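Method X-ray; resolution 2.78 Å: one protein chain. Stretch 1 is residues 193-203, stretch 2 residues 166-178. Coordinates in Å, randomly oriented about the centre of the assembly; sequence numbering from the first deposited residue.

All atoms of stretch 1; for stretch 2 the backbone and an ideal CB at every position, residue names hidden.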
# COMPACT_ATOMS: atom_id res chain seq x y z
N PRO A 193 -19.06 14.28 3.31
CA PRO A 193 -19.48 14.24 1.93
C PRO A 193 -18.52 13.35 1.23
O PRO A 193 -18.76 12.93 0.14
CB PRO A 193 -19.28 15.66 1.48
CG PRO A 193 -19.13 16.47 2.72
CD PRO A 193 -19.36 15.58 3.88
N VAL A 194 -17.36 13.21 1.83
CA VAL A 194 -16.32 12.33 1.37
C VAL A 194 -16.71 10.87 1.47
O VAL A 194 -16.41 10.09 0.61
CB VAL A 194 -15.03 12.62 2.12
CG1 VAL A 194 -13.85 12.19 1.31
CG2 VAL A 194 -14.92 14.09 2.35
N LEU A 195 -17.36 10.50 2.55
CA LEU A 195 -17.92 9.19 2.68
C LEU A 195 -18.97 9.00 1.63
O LEU A 195 -19.00 8.02 0.96
CB LEU A 195 -18.57 9.08 4.03
CG LEU A 195 -18.58 7.78 4.79
CD1 LEU A 195 -19.81 7.77 5.64
CD2 LEU A 195 -18.59 6.60 3.87
N GLN A 196 -19.81 9.98 1.47
CA GLN A 196 -20.95 9.87 0.61
C GLN A 196 -20.50 9.63 -0.77
O GLN A 196 -21.11 8.89 -1.49
CB GLN A 196 -21.72 11.17 0.63
CG GLN A 196 -22.36 11.47 1.95
CD GLN A 196 -23.05 12.79 1.96
OE1 GLN A 196 -22.71 13.68 1.20
NE2 GLN A 196 -24.02 12.93 2.82
N LYS A 197 -19.45 10.32 -1.14
CA LYS A 197 -18.80 10.16 -2.42
C LYS A 197 -18.11 8.83 -2.61
O LYS A 197 -18.10 8.29 -3.68
CB LYS A 197 -17.86 11.30 -2.67
CG LYS A 197 -17.58 11.50 -4.12
CD LYS A 197 -16.34 12.30 -4.34
CE LYS A 197 -16.10 12.48 -5.82
NZ LYS A 197 -15.59 11.24 -6.45
N ALA A 198 -17.48 8.34 -1.57
CA ALA A 198 -16.80 7.08 -1.65
C ALA A 198 -17.78 6.01 -1.93
O ALA A 198 -17.51 5.09 -2.64
CB ALA A 198 -16.08 6.80 -0.36
N LEU A 199 -18.93 6.10 -1.34
CA LEU A 199 -19.97 5.11 -1.58
C LEU A 199 -20.46 5.17 -3.02
O LEU A 199 -20.56 4.13 -3.69
CB LEU A 199 -21.13 5.30 -0.60
CG LEU A 199 -20.77 5.13 0.87
CD1 LEU A 199 -21.96 5.39 1.75
CD2 LEU A 199 -20.23 3.75 1.10
N ASP A 200 -20.74 6.38 -3.50
CA ASP A 200 -21.24 6.57 -4.87
C ASP A 200 -20.17 6.23 -5.93
O ASP A 200 -20.49 5.67 -6.97
CB ASP A 200 -21.80 7.98 -5.08
CG ASP A 200 -23.00 8.29 -4.17
OD1 ASP A 200 -23.79 7.36 -3.88
OD2 ASP A 200 -23.15 9.47 -3.75
N ASP A 201 -18.92 6.57 -5.65
CA ASP A 201 -17.82 6.19 -6.54
C ASP A 201 -17.68 4.68 -6.64
O ASP A 201 -17.32 4.16 -7.70
CB ASP A 201 -16.50 6.82 -6.07
CG ASP A 201 -16.41 8.30 -6.38
OD1 ASP A 201 -17.48 8.95 -6.50
OD2 ASP A 201 -15.28 8.82 -6.51
N PHE A 202 -17.96 3.97 -5.55
CA PHE A 202 -17.92 2.51 -5.59
C PHE A 202 -18.98 1.93 -6.54
O PHE A 202 -18.65 1.15 -7.44
CB PHE A 202 -18.07 1.90 -4.19
CG PHE A 202 -17.93 0.41 -4.18
CD1 PHE A 202 -16.67 -0.17 -4.25
CD2 PHE A 202 -19.04 -0.41 -4.14
CE1 PHE A 202 -16.52 -1.55 -4.25
CE2 PHE A 202 -18.90 -1.79 -4.15
CZ PHE A 202 -17.65 -2.36 -4.20
N MET A 203 -20.23 2.32 -6.31
CA MET A 203 -21.35 2.02 -7.20
C MET A 203 -21.04 2.23 -8.68
O MET A 203 -21.30 1.36 -9.51
CB MET A 203 -22.53 2.91 -6.84
CG MET A 203 -23.70 2.20 -6.21
SD MET A 203 -23.34 1.67 -4.53
CE MET A 203 -22.91 -0.07 -4.78
N UNK A 166 -11.57 2.04 -4.62
CA UNK A 166 -12.81 2.68 -4.20
C UNK A 166 -13.37 2.03 -2.95
O UNK A 166 -13.84 2.71 -2.04
CB UNK A 166 -13.85 2.63 -5.33
N UNK A 167 -13.33 0.70 -2.92
CA UNK A 167 -13.82 -0.07 -1.80
C UNK A 167 -12.96 0.16 -0.58
O UNK A 167 -13.47 0.25 0.54
CB UNK A 167 -13.87 -1.56 -2.15
N UNK A 168 -11.65 0.26 -0.81
CA UNK A 168 -10.69 0.54 0.25
C UNK A 168 -11.00 1.87 0.91
O UNK A 168 -10.95 2.02 2.13
CB UNK A 168 -9.26 0.54 -0.30
N UNK A 169 -11.34 2.85 0.09
CA UNK A 169 -11.57 4.20 0.57
C UNK A 169 -12.82 4.29 1.44
O UNK A 169 -12.87 5.09 2.38
CB UNK A 169 -11.69 5.16 -0.61
N UNK A 170 -13.84 3.48 1.13
CA UNK A 170 -15.04 3.42 1.95
C UNK A 170 -14.67 3.03 3.38
O UNK A 170 -15.08 3.66 4.35
CB UNK A 170 -16.05 2.43 1.36
N UNK A 171 -13.86 1.98 3.49
CA UNK A 171 -13.38 1.50 4.77
C UNK A 171 -12.50 2.55 5.44
O UNK A 171 -12.58 2.74 6.64
CB UNK A 171 -12.61 0.19 4.59
N UNK A 172 -11.68 3.24 4.64
CA UNK A 172 -10.81 4.31 5.12
C UNK A 172 -11.62 5.44 5.76
O UNK A 172 -11.36 5.85 6.90
CB UNK A 172 -9.96 4.86 3.97
N UNK A 173 -12.58 5.96 5.00
CA UNK A 173 -13.37 7.09 5.48
C UNK A 173 -14.14 6.72 6.74
O UNK A 173 -14.26 7.54 7.65
CB UNK A 173 -14.34 7.57 4.39
N UNK A 174 -14.65 5.48 6.81
CA UNK A 174 -15.35 5.01 8.00
C UNK A 174 -14.43 4.92 9.23
O UNK A 174 -14.82 5.33 10.32
CB UNK A 174 -15.98 3.64 7.72
N UNK A 175 -13.23 4.40 9.03
CA UNK A 175 -12.24 4.29 10.10
C UNK A 175 -11.83 5.68 10.57
O UNK A 175 -11.59 5.90 11.76
CB UNK A 175 -11.02 3.50 9.63
N UNK A 176 -11.75 6.62 9.63
CA UNK A 176 -11.45 8.02 9.95
C UNK A 176 -12.56 8.66 10.80
O UNK A 176 -12.28 9.25 11.84
CB UNK A 176 -11.25 8.82 8.66
N UNK A 177 -13.77 8.53 10.35
CA UNK A 177 -14.92 9.06 11.02
C UNK A 177 -15.08 8.41 12.35
O UNK A 177 -15.44 9.04 13.28
CB UNK A 177 -16.18 8.88 10.18
N UNK A 178 -14.75 7.15 12.43
CA UNK A 178 -14.84 6.40 13.65
C UNK A 178 -13.90 6.91 14.68
O UNK A 178 -13.97 6.52 15.80
CB UNK A 178 -14.58 4.92 13.39

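Stretch 2 is already helical at 166 and runs nearly antiparallel to helix 193-203: the axes approach to 8.7 Å and their N-to-C directions differ by 158°. No hydrogen bond crosses between the stretches, so fit is judged by shape.

Position 166 points its ideal CB toward stretch 1, 4.1 Å from Phe202 CA, and the CA atoms of 166 and Phe202 are only 5.3 Å apart. So close an approach favours a small residue. It is Ala166, whose CB lies 4.1 Å from Phe202 CD1, at the ring edge.

At 167 an ideal CB would sit 3.4 Å from Phe202 CE1, which is tight; glycine or perhaps alanine is expected, although phi/psi of -68/-38 is ordinary helix. Gly167 is deposited, and its N comes 3.7 Å from Phe202 CD1.

Position 168 has nothing of stretch 1 within 5.5 Å of its ideal CB, leaving the choice open; it is Gln168.

Position 169 points toward stretch 1, with its ideal CB 4.7 Å from Ala198 CB. That methyl offers no polar partner, so small, apolar or flexible polar residues would all suit. Asn169 places ND2 4.2 Å from Ala198 CB.

At 170 CA-to-CB points sideways, yet the ideal CB is 4.4 Å from Leu199 CD2 and 4.7 Å from Ala198 CB. An apolar groove invites isoleucine, leucine, valine or methionine. Ile170 (chi1 m, chi2 t) spreads across it: CG1 is 4.0 Å from Ala198 CB, CG2 3.6 Å from Leu199 CD2, and CD1 3.6 Å from Phe202 CB.

At 171 CA-to-CB points away, and neither ideal CB at 171 nor 172 has an atom of stretch 1 within 5.5 Å, so stretch 1 sets no preference; they are Ile171 and Leu172.

Position 173 points toward stretch 1, its ideal CB 4.3 Å from Leu195 CG and 5.0 Å from Val194 O. An aliphatic chain, or a polar one with an aliphatic stem, could fit. Gln173 packs CD 3.9 Å from Val194 CG1, while its NE2 donates to Asn169 OD1 at 2.9 Å, a bond within its own helix.

At 174 CA-to-CB points sideways and nothing of stretch 1 lies within 5.5 Å of the ideal CB, so a longer apolar chain is needed to reach Leu195. Leu174 does so, CD2 to Leu195 CD2 being 3.6 Å.

Positions 175 and 176 are out of reach and unconstrained here: Arg175 and Leu176.

Position 177 points toward stretch 1, but its ideal CB is still 5.9 Å from Leu195 CD1, the nearest atom of stretch 1, again favouring a long apolar chain. Ile177 brings CD1 to 4.0 Å from Leu195 CG.

Position 178, beyond reach, is Gln178.

Stretch 2, residues 166-178: AGQNIILQLRLIQ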
# COMPACT_ATOMS: atom_id res chain seq x y z
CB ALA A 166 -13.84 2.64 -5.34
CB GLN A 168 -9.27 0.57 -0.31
CG GLN A 168 -8.79 -0.78 -0.84
CD GLN A 168 -7.30 -0.78 -1.16
OE1 GLN A 168 -6.81 0.04 -1.95
NE2 GLN A 168 -6.57 -1.70 -0.55
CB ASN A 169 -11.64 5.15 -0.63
CG ASN A 169 -11.54 6.60 -0.23
OD1 ASN A 169 -11.11 6.94 0.87
ND2 ASN A 169 -11.96 7.49 -1.13
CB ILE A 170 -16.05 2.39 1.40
CG1 ILE A 170 -16.55 2.80 0.01
CG2 ILE A 170 -17.23 2.21 2.35
CD1 ILE A 170 -17.51 1.80 -0.61
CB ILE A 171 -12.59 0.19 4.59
CG1 ILE A 171 -13.52 -0.88 3.98
CG2 ILE A 171 -11.96 -0.24 5.90
CD1 ILE A 171 -12.94 -2.26 3.93
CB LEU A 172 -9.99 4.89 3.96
CG LEU A 172 -8.62 5.53 4.20
CD1 LEU A 172 -8.25 6.47 3.06
CD2 LEU A 172 -8.49 6.26 5.52
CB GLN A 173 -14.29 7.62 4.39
CG GLN A 173 -13.55 8.08 3.14
CD GLN A 173 -12.53 9.18 3.42
OE1 GLN A 173 -12.67 9.95 4.36
NE2 GLN A 173 -11.49 9.24 2.59
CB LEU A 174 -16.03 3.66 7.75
CG LEU A 174 -17.16 3.64 6.71
CD1 LEU A 174 -17.80 2.25 6.65
CD2 LEU A 174 -18.20 4.72 6.97
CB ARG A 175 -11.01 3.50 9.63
CG ARG A 175 -10.35 2.62 10.70
CD ARG A 175 -8.84 2.91 10.87
NE ARG A 175 -8.09 2.84 9.61
CZ ARG A 175 -7.27 3.80 9.17
NH1 ARG A 175 -7.07 4.91 9.88
NH2 ARG A 175 -6.64 3.65 8.01
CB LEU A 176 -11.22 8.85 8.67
CG LEU A 176 -9.85 8.70 8.00
CD1 LEU A 176 -9.77 9.48 6.71
CD2 LEU A 176 -8.75 9.14 8.93
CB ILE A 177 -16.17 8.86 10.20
CG1 ILE A 177 -16.35 10.03 9.26
CG2 ILE A 177 -17.36 8.76 11.10
CD1 ILE A 177 -17.06 9.70 7.99
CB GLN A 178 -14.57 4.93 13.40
CG GLN A 178 -14.20 4.15 14.64
CD GLN A 178 -15.40 3.61 15.34
OE1 GLN A 178 -16.20 4.36 15.86
NE2 GLN A 178 -15.54 2.32 15.35
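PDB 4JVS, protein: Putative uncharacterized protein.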